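PDB 3BTP: single-strand DNA-binding protein from Agrobacterium tumefaciens, which binds single-stranded DNA regardless of its sequence and mediates nuclear uptake of the transferred T-DNA strand in the plant host. Local coordinates for residues A[267-273]-A[298-302]; A[365-370]-A[460-466]; A[450-454]-A[511-516]. Residue numbers count along the deposited sequence, not the author numbering.

Contact 1: residues A[267-273]-A[298-302]; sequences TPQNDIH and KYGSD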
loop_
_atom_site.group_PDB
_atom_site.type_symbol
_atom_site.label_atom_id
_atom_site.label_comp_id
_atom_site.label_asym_id
_atom_site.label_seq_id
_atom_site.Cartn_x
_atom_site.Cartn_y
_atom_site.Cartn_z
ATOM N N THR A 267 -16.890 9.050 -10.942
ATOM C CA THR A 267 -18.259 8.495 -10.856
ATOM C C THR A 267 -18.376 7.218 -11.705
ATOM O O THR A 267 -17.499 6.942 -12.535
ATOM C CB THR A 267 -19.333 9.536 -11.395
ATOM O OG1 THR A 267 -19.362 9.492 -12.832
ATOM C CG2 THR A 267 -19.082 10.969 -10.940
ATOM N N PRO A 268 -19.485 6.448 -11.544
ATOM C CA PRO A 268 -19.716 5.277 -12.389
ATOM C C PRO A 268 -19.722 5.562 -13.906
ATOM O O PRO A 268 -19.467 4.636 -14.716
ATOM C CB PRO A 268 -21.089 4.818 -11.922
ATOM C CG PRO A 268 -21.087 5.239 -10.424
ATOM C CD PRO A 268 -20.569 6.607 -10.535
ATOM N N GLN A 269 -20.016 6.814 -14.286
ATOM C CA GLN A 269 -19.872 7.251 -15.719
ATOM C C GLN A 269 -18.436 7.690 -16.119
ATOM O O GLN A 269 -18.209 8.056 -17.289
ATOM C CB GLN A 269 -20.872 8.391 -16.068
ATOM C CG GLN A 269 -22.336 8.028 -15.819
ATOM C CD GLN A 269 -22.751 7.897 -14.309
ATOM O OE1 GLN A 269 -22.338 8.693 -13.448
ATOM N NE2 GLN A 269 -23.605 6.919 -14.019
ATOM N N ASN A 270 -17.494 7.695 -15.151
ATOM C CA ASN A 270 -16.065 7.933 -15.388
ATOM C C ASN A 270 -15.779 9.416 -15.506
ATOM O O ASN A 270 -14.778 9.842 -16.075
ATOM C CB ASN A 270 -15.522 7.108 -16.602
ATOM C CG ASN A 270 -15.019 5.678 -16.222
ATOM O OD1 ASN A 270 -15.235 4.731 -16.967
ATOM N ND2 ASN A 270 -14.328 5.535 -15.088
ATOM N N ASP A 271 -16.703 10.198 -14.979
ATOM C CA ASP A 271 -16.592 11.625 -14.828
ATOM C C ASP A 271 -15.756 11.888 -13.556
ATOM O O ASP A 271 -15.955 11.237 -12.530
ATOM C CB ASP A 271 -18.018 12.224 -14.604
ATOM C CG ASP A 271 -18.952 12.150 -15.897
ATOM O OD1 ASP A 271 -18.489 12.480 -17.045
ATOM O OD2 ASP A 271 -20.169 11.798 -15.732
ATOM N N ILE A 272 -14.915 12.904 -13.615
ATOM C CA ILE A 272 -13.963 13.236 -12.596
ATOM C C ILE A 272 -14.418 14.498 -11.890
ATOM O O ILE A 272 -14.738 15.513 -12.554
ATOM C CB ILE A 272 -12.580 13.522 -13.258
ATOM C CG1 ILE A 272 -12.118 12.335 -14.151
ATOM C CG2 ILE A 272 -11.574 13.949 -12.230
ATOM C CD1 ILE A 272 -12.107 11.020 -13.402
ATOM N N HIS A 273 -14.475 14.456 -10.545
ATOM C CA HIS A 273 -14.636 15.687 -9.771
ATOM C C HIS A 273 -13.474 15.807 -8.813
ATOM O O HIS A 273 -12.994 14.821 -8.268
ATOM C CB HIS A 273 -15.992 15.740 -9.060
ATOM C CG HIS A 273 -17.159 15.666 -10.008
ATOM N ND1 HIS A 273 -17.701 14.472 -10.430
ATOM C CD2 HIS A 273 -17.819 16.641 -10.692
ATOM C CE1 HIS A 273 -18.656 14.717 -11.319
ATOM N NE2 HIS A 273 -18.754 16.024 -11.483
ATOM N N LYS A 298 -24.827 10.800 -3.680
ATOM C CA LYS A 298 -24.836 11.728 -4.858
ATOM C C LYS A 298 -24.557 11.083 -6.255
ATOM O O LYS A 298 -25.217 11.445 -7.263
ATOM C CB LYS A 298 -23.820 12.842 -4.626
ATOM C CG LYS A 298 -24.046 14.036 -5.476
ATOM C CD LYS A 298 -23.112 15.243 -5.143
ATOM C CE LYS A 298 -23.444 16.325 -6.162
ATOM N NZ LYS A 298 -22.679 17.603 -6.007
ATOM N N TYR A 299 -23.577 10.151 -6.314
ATOM C CA TYR A 299 -23.036 9.706 -7.598
ATOM C C TYR A 299 -23.314 8.280 -7.985
ATOM O O TYR A 299 -23.223 7.968 -9.144
ATOM C CB TYR A 299 -21.539 9.963 -7.690
ATOM C CG TYR A 299 -21.224 11.426 -7.686
ATOM C CD1 TYR A 299 -21.619 12.277 -8.766
ATOM C CD2 TYR A 299 -20.571 12.002 -6.585
ATOM C CE1 TYR A 299 -21.342 13.653 -8.744
ATOM C CE2 TYR A 299 -20.265 13.343 -6.564
ATOM C CZ TYR A 299 -20.644 14.162 -7.622
ATOM O OH TYR A 299 -20.289 15.494 -7.520
ATOM N N GLY A 300 -23.672 7.433 -7.032
ATOM C CA GLY A 300 -23.762 6.011 -7.277
ATOM C C GLY A 300 -22.805 5.282 -6.353
ATOM O O GLY A 300 -21.708 5.753 -6.079
ATOM N N SER A 301 -23.192 4.106 -5.902
ATOM C CA SER A 301 -22.379 3.389 -4.960
ATOM C C SER A 301 -21.118 2.754 -5.568
ATOM O O SER A 301 -20.282 2.301 -4.831
ATOM C CB SER A 301 -23.237 2.368 -4.221
ATOM O OG SER A 301 -23.644 1.405 -5.178
ATOM N N ASP A 302 -21.002 2.738 -6.903
ATOM C CA ASP A 302 -19.823 2.267 -7.643
ATOM C C ASP A 302 -18.751 3.346 -7.865
ATOM O O ASP A 302 -17.780 3.098 -8.586
ATOM C CB ASP A 302 -20.224 1.748 -9.037
ATOM C CG ASP A 302 -20.780 0.309 -9.010
ATOM O OD1 ASP A 302 -20.990 -0.238 -7.897
ATOM O OD2 ASP A 302 -20.997 -0.272 -10.118
HETATM O O HOH W 1 -22.969 9.752 -11.320
#

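Contact 2: residues A[365-370]-A[460-466]; sequences RDRHVS and NLREVPD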
loop_
_atom_site.group_PDB
_atom_site.type_symbol
_atom_site.label_atom_id
_atom_site.label_comp_id
_atom_site.label_asym_id
_atom_site.label_seq_id
_atom_site.Cartn_x
_atom_site.Cartn_y
_atom_site.Cartn_z
ATOM N N ARG A 365 13.291 -16.569 5.770
ATOM C CA ARG A 365 12.538 -16.006 6.898
ATOM C C ARG A 365 11.003 -16.015 6.725
ATOM O O ARG A 365 10.481 -15.962 5.620
ATOM C CB ARG A 365 13.032 -14.598 7.224
ATOM C CG ARG A 365 14.350 -14.627 7.986
ATOM C CD ARG A 365 14.915 -13.257 8.315
ATOM N NE ARG A 365 16.172 -13.456 9.056
ATOM C CZ ARG A 365 17.224 -12.641 9.018
ATOM N NH1 ARG A 365 17.192 -11.525 8.288
ATOM N NH2 ARG A 365 18.320 -12.938 9.726
ATOM N N ASP A 366 10.288 -16.107 7.839
ATOM C CA ASP A 366 8.841 -15.998 7.838
ATOM C C ASP A 366 8.377 -14.613 7.428
ATOM O O ASP A 366 9.046 -13.627 7.720
ATOM C CB ASP A 366 8.238 -16.441 9.169
ATOM C CG ASP A 366 8.408 -17.915 9.413
ATOM O OD1 ASP A 366 8.624 -18.653 8.429
ATOM O OD2 ASP A 366 8.371 -18.378 10.575
ATOM N N ARG A 367 7.248 -14.551 6.702
ATOM C CA ARG A 367 6.686 -13.277 6.288
ATOM C C ARG A 367 5.223 -13.520 6.111
ATOM O O ARG A 367 4.840 -14.182 5.152
ATOM C CB ARG A 367 7.337 -12.741 4.981
ATOM C CG ARG A 367 6.718 -11.410 4.559
ATOM C CD ARG A 367 7.580 -10.577 3.652
ATOM N NE ARG A 367 6.947 -9.241 3.427
ATOM C CZ ARG A 367 7.328 -8.329 2.515
ATOM N NH1 ARG A 367 8.382 -8.540 1.735
ATOM N NH2 ARG A 367 6.720 -7.139 2.450
ATOM N N HIS A 368 4.411 -13.004 7.047
ATOM C CA HIS A 368 2.994 -13.326 7.127
ATOM C C HIS A 368 2.166 -12.172 6.544
ATOM O O HIS A 368 2.243 -11.054 7.025
ATOM C CB HIS A 368 2.685 -13.469 8.639
ATOM C CG HIS A 368 3.354 -14.645 9.278
ATOM N ND1 HIS A 368 4.546 -14.554 9.965
ATOM C CD2 HIS A 368 3.004 -15.949 9.310
ATOM C CE1 HIS A 368 4.894 -15.742 10.407
ATOM N NE2 HIS A 368 3.967 -16.606 10.039
ATOM N N VAL A 369 1.364 -12.413 5.537
ATOM C CA VAL A 369 0.753 -11.334 4.864
ATOM C C VAL A 369 -0.700 -11.496 5.195
ATOM O O VAL A 369 -1.263 -12.620 5.152
ATOM C CB VAL A 369 1.053 -11.338 3.304
ATOM C CG1 VAL A 369 0.156 -10.384 2.559
ATOM C CG2 VAL A 369 2.574 -10.990 3.010
ATOM N N SER A 370 -1.316 -10.384 5.538
ATOM C CA SER A 370 -2.754 -10.328 5.765
ATOM C C SER A 370 -3.543 -11.000 4.630
ATOM O O SER A 370 -3.357 -10.680 3.465
ATOM C CB SER A 370 -3.142 -8.869 5.835
ATOM O OG SER A 370 -4.531 -8.758 5.932
ATOM N N ASN A 460 1.256 -6.886 7.083
ATOM C CA ASN A 460 2.064 -8.053 7.206
ATOM C C ASN A 460 2.868 -8.042 8.554
ATOM O O ASN A 460 3.075 -6.984 9.163
ATOM C CB ASN A 460 2.890 -8.298 5.933
ATOM C CG ASN A 460 4.121 -7.356 5.762
ATOM O OD1 ASN A 460 4.343 -6.379 6.492
ATOM N ND2 ASN A 460 4.944 -7.715 4.807
ATOM N N LEU A 461 3.237 -9.241 9.027
ATOM C CA LEU A 461 4.064 -9.426 10.193
ATOM C C LEU A 461 5.409 -9.860 9.694
ATOM O O LEU A 461 5.505 -10.734 8.865
ATOM C CB LEU A 461 3.481 -10.486 11.119
ATOM C CG LEU A 461 2.057 -10.348 11.791
ATOM C CD1 LEU A 461 1.552 -8.952 12.031
ATOM C CD2 LEU A 461 1.053 -11.006 11.081
ATOM N N ARG A 462 6.458 -9.246 10.261
ATOM C CA ARG A 462 7.844 -9.484 9.897
ATOM C C ARG A 462 8.683 -9.942 11.098
ATOM O O ARG A 462 8.396 -9.635 12.250
ATOM C CB ARG A 462 8.416 -8.203 9.292
ATOM C CG ARG A 462 7.637 -7.620 8.112
ATOM C CD ARG A 462 7.593 -8.462 6.815
ATOM N NE ARG A 462 8.916 -8.988 6.344
ATOM C CZ ARG A 462 9.741 -8.289 5.546
ATOM N NH1 ARG A 462 9.422 -7.104 5.134
ATOM N NH2 ARG A 462 10.901 -8.769 5.152
ATOM N N GLU A 463 9.688 -10.742 10.816
ATOM C CA GLU A 463 10.744 -11.078 11.743
ATOM C C GLU A 463 11.548 -9.841 12.096
ATOM O O GLU A 463 11.701 -8.909 11.307
ATOM C CB GLU A 463 11.643 -12.161 11.111
ATOM C CG GLU A 463 10.963 -13.497 10.956
ATOM C CD GLU A 463 11.950 -14.674 10.842
ATOM O OE1 GLU A 463 13.067 -14.521 11.448
ATOM O OE2 GLU A 463 11.591 -15.748 10.186
ATOM N N VAL A 464 12.073 -9.829 13.307
ATOM C CA VAL A 464 12.800 -8.628 13.776
ATOM C C VAL A 464 14.005 -8.222 12.848
ATOM O O VAL A 464 14.128 -7.029 12.497
ATOM C CB VAL A 464 13.278 -8.794 15.231
ATOM C CG1 VAL A 464 14.125 -7.622 15.637
ATOM C CG2 VAL A 464 12.101 -9.015 16.181
ATOM N N PRO A 465 14.917 -9.183 12.507
ATOM C CA PRO A 465 16.023 -8.812 11.581
ATOM C C PRO A 465 15.648 -8.327 10.179
ATOM O O PRO A 465 16.532 -7.899 9.461
ATOM C CB PRO A 465 16.847 -10.098 11.457
ATOM C CG PRO A 465 15.998 -11.190 12.029
ATOM C CD PRO A 465 15.068 -10.566 13.025
ATOM N N ASP A 466 14.366 -8.395 9.802
ATOM C CA ASP A 466 13.893 -7.872 8.536
ATOM C C ASP A 466 13.469 -6.420 8.636
ATOM O O ASP A 466 13.175 -5.786 7.612
ATOM C CB ASP A 466 12.741 -8.710 8.015
ATOM C CG ASP A 466 13.201 -9.803 7.096
ATOM O OD1 ASP A 466 14.314 -9.626 6.544
ATOM O OD2 ASP A 466 12.465 -10.816 6.898
HETATM O O HOH W 2 9.970 -11.201 7.641
#

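Contact 3: residues A[450-454]-A[511-516]; sequences QAAVI and DAAQLL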
loop_
_atom_site.group_PDB
_atom_site.type_symbol
_atom_site.label_atom_id
_atom_site.label_comp_id
_atom_site.label_asym_id
_atom_site.label_seq_id
_atom_site.Cartn_x
_atom_site.Cartn_y
_atom_site.Cartn_z
ATOM N N GLN A 450 9.247 -21.890 13.567
ATOM C CA GLN A 450 8.759 -20.538 13.420
ATOM C C GLN A 450 9.631 -19.449 14.138
ATOM O O GLN A 450 10.276 -19.708 15.125
ATOM C CB GLN A 450 7.267 -20.517 13.750
ATOM C CG GLN A 450 6.940 -20.420 15.154
ATOM C CD GLN A 450 5.594 -20.983 15.428
ATOM O OE1 GLN A 450 5.084 -21.760 14.627
ATOM N NE2 GLN A 450 5.007 -20.636 16.575
ATOM N N ALA A 451 9.764 -18.272 13.555
ATOM C CA ALA A 451 10.456 -17.188 14.260
ATOM C C ALA A 451 9.940 -16.965 15.729
ATOM O O ALA A 451 8.736 -17.133 16.037
ATOM C CB ALA A 451 10.335 -15.935 13.472
ATOM N N ALA A 452 10.857 -16.582 16.618
ATOM C CA ALA A 452 10.524 -16.371 18.036
ATOM C C ALA A 452 9.693 -15.096 18.310
ATOM O O ALA A 452 8.963 -15.019 19.243
ATOM C CB ALA A 452 11.820 -16.361 18.875
ATOM N N VAL A 453 9.805 -14.122 17.423
ATOM C CA VAL A 453 9.112 -12.855 17.537
ATOM C C VAL A 453 8.665 -12.551 16.133
ATOM O O VAL A 453 9.392 -12.818 15.172
ATOM C CB VAL A 453 10.046 -11.749 17.973
ATOM C CG1 VAL A 453 9.308 -10.375 18.016
ATOM C CG2 VAL A 453 10.746 -12.089 19.285
ATOM N N ILE A 454 7.422 -12.092 16.002
ATOM C CA ILE A 454 7.004 -11.419 14.809
ATOM C C ILE A 454 6.480 -10.002 15.066
ATOM O O ILE A 454 5.933 -9.725 16.097
ATOM C CB ILE A 454 6.079 -12.331 13.910
ATOM C CG1 ILE A 454 4.771 -12.681 14.580
ATOM C CG2 ILE A 454 6.841 -13.632 13.512
ATOM C CD1 ILE A 454 3.940 -13.492 13.682
ATOM N N ASP A 511 14.887 -16.916 23.763
ATOM C CA ASP A 511 15.038 -16.610 22.307
ATOM C C ASP A 511 14.356 -15.280 21.924
ATOM O O ASP A 511 14.984 -14.392 21.341
ATOM C CB ASP A 511 14.639 -17.804 21.395
ATOM C CG ASP A 511 13.179 -18.229 21.513
ATOM O OD1 ASP A 511 12.365 -17.503 22.092
ATOM O OD2 ASP A 511 12.813 -19.310 20.982
ATOM N N ALA A 512 13.095 -15.116 22.371
ATOM C CA ALA A 512 12.346 -13.878 22.195
ATOM C C ALA A 512 13.026 -12.691 22.863
ATOM O O ALA A 512 13.103 -11.565 22.311
ATOM C CB ALA A 512 10.952 -14.072 22.721
ATOM N N ALA A 513 13.504 -12.951 24.081
ATOM C CA ALA A 513 14.086 -11.916 24.935
ATOM C C ALA A 513 15.352 -11.333 24.315
ATOM O O ALA A 513 15.461 -10.104 24.246
ATOM C CB ALA A 513 14.352 -12.448 26.352
ATOM N N GLN A 514 16.256 -12.178 23.799
ATOM C CA GLN A 514 17.436 -11.649 23.099
ATOM C C GLN A 514 17.226 -10.950 21.745
ATOM O O GLN A 514 18.048 -10.104 21.374
ATOM C CB GLN A 514 18.628 -12.620 23.074
ATOM C CG GLN A 514 18.595 -13.841 22.157
ATOM C CD GLN A 514 19.701 -14.891 22.563
ATOM O OE1 GLN A 514 20.306 -14.802 23.653
ATOM N NE2 GLN A 514 19.921 -15.897 21.703
ATOM N N LEU A 515 16.141 -11.246 21.023
ATOM C CA LEU A 515 15.867 -10.542 19.780
ATOM C C LEU A 515 15.383 -9.152 20.074
ATOM O O LEU A 515 15.605 -8.229 19.278
ATOM C CB LEU A 515 14.799 -11.272 18.958
ATOM C CG LEU A 515 15.190 -12.445 18.078
ATOM C CD1 LEU A 515 13.937 -13.152 17.624
ATOM C CD2 LEU A 515 16.003 -11.988 16.849
ATOM N N LEU A 516 14.682 -9.010 21.198
ATOM C CA LEU A 516 14.173 -7.696 21.617
ATOM C C LEU A 516 15.144 -6.860 22.487
ATOM O O LEU A 516 14.826 -5.721 22.858
ATOM C CB LEU A 516 12.803 -7.828 22.282
ATOM C CG LEU A 516 11.718 -8.409 21.375
ATOM C CD1 LEU A 516 10.505 -8.640 22.210
ATOM C CD2 LEU A 516 11.407 -7.518 20.178
#

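Contact 1: residues A[267-273]-A[298-302]
T267 opens a type I beta turn that links strands 263-266 and 272-275 as a beta hairpin. Its methyl CG2 rests 3.6 Å from CD1 of Y299, the last residue of helix 288-299, while its hydroxyl OG1 donates to Q269 OE1 (3.1 Å). P268 follows, its ring directed at the end of the helix and the residues after it: CD lies 3.3 Å from Y299 O, and CG 3.9 Å from D302 CB. Between these, G300 takes a positive phi, and a CB there would collide with P268 CG as well as with the preceding carbonyl oxygen. Q269 reaches across through a water, which donates to Q269 OE1 (2.5 Å) and Y299 O (2.8 Å). On the strand beyond the turn, H273 lays its ring nearly parallel to that of Y299, but slid aside, with centroids 5.1 Å apart and planes at 22°. Hairpin and helix end are therefore held by methyl and ring contacts plus one bridging water, rather than by direct hydrogen bonds.

Contact 2: residues A[365-370]-A[460-466]
Strands 367-370 and 460-462 are antiparallel neighbours in the closed eight-stranded barrel of VirE2, with axes 4.6 Å apart at 165°. The pairing centres on H368 and L461, a hydrogen-bonded pair: H368 N donates to L461 O (3.1 Å) and L461 N to H368 O (2.9 Å). V369 and N460 form the next, non-hydrogen-bonded pair, their CA atoms 4.2 Å apart.

R365 buries the most surface. Its extended side chain runs alongside the 3-10 segment 464-466, with P465 CB over one face of the guanidinium and a long salt bridge from NH1 to D466 OD1 (3.9 Å). D466 also pairs with R462, NH2 to OD2 at 3.1 Å, so the three residues form a salt-bridge network. N460, next in buried area, shares one face of the sheet with V369 and R367: its CA makes a CA-H...O contact with H368 O (3.0 Å), and its CB lies 4.0 Å from V369 CG2. E463, nearly its equal, turns its carboxylate back so that OE2 accepts from D366 N (2.7 Å); the D366 carboxylate is held by N352 and R355.

The R367 guanidinium lies flat on that of R462, centres 3.9 Å apart and planes at 12°. The two like charges have separate acidic partners, D466 for R462 and an acidic side chain of the VirE1 chain for R367. VirE1 also packs on V369 and N460, so this face of the barrel wall meets the chaperone. Where the strands diverge, a water donates to D366 O (2.6 Å) and D466 OD2 (2.6 Å) and accepts from R462 NE (2.8 Å).

Contact 3: residues A[450-454]-A[511-516]
A small, largely apolar fit joins the start of strand 453-456 to the final turn of helix 510-515, near the C-terminal end of the modelled chain. Two small bumps from the strand side, A452 and V453, carry nearly all of its share of the 242 Å² buried. The methyl of A452 enters the hollow between D511 and L515, one helical turn apart: CB is 3.5 Å from D511 OD1, 3.9 Å from A512 N and 4.0 Å from L515 CD1. The backbones come close here, with the CA atoms of A452 and A512 5.2 Å apart, consistent with the small side chains at both positions.

V453 is the larger bump. One branch, CG2, settles between A512 and L515, 3.8 Å from A512 CA and 3.8 Å from L515 CD1, while CG1 reaches L516 CD2 at 4.2 Å. The two leucines therefore border the valine with their methyls, and CD1 of L515 touches both bumps. D511 contributes to the fit beside A452, while its OD2 forms salt bridges with R485 and R491.

The helix leans against the outside of the barrel across two adjoining strands: A512 also meets I482 and L516 meets V480, both on strand 480-485, which pairs with strand 453-456 next to it.

How the contacts relate
Contacts 2 and 3 both reach the same barrel and lie side by side, with centres 12 Å apart, whereas contact 1 joins the edge strand of a separate four-stranded antiparallel sheet to a helix end across the centre of the chain, about 38 Å from contact 2 and 49 Å from contact 3 between centres. Strands 453-456 and 460-462, consecutive in sequence and adjacent in the sheet, couple contacts 2 and 3. Their segments touch directly: D366 OD2 probably accepts a hydrogen bond from A451 N (3.3 Å), and V464 CG2 packs on V453 CG1 (3.6 Å). Contact 1, about 22 Å from contact 2 between nearest atoms, touches neither of the others.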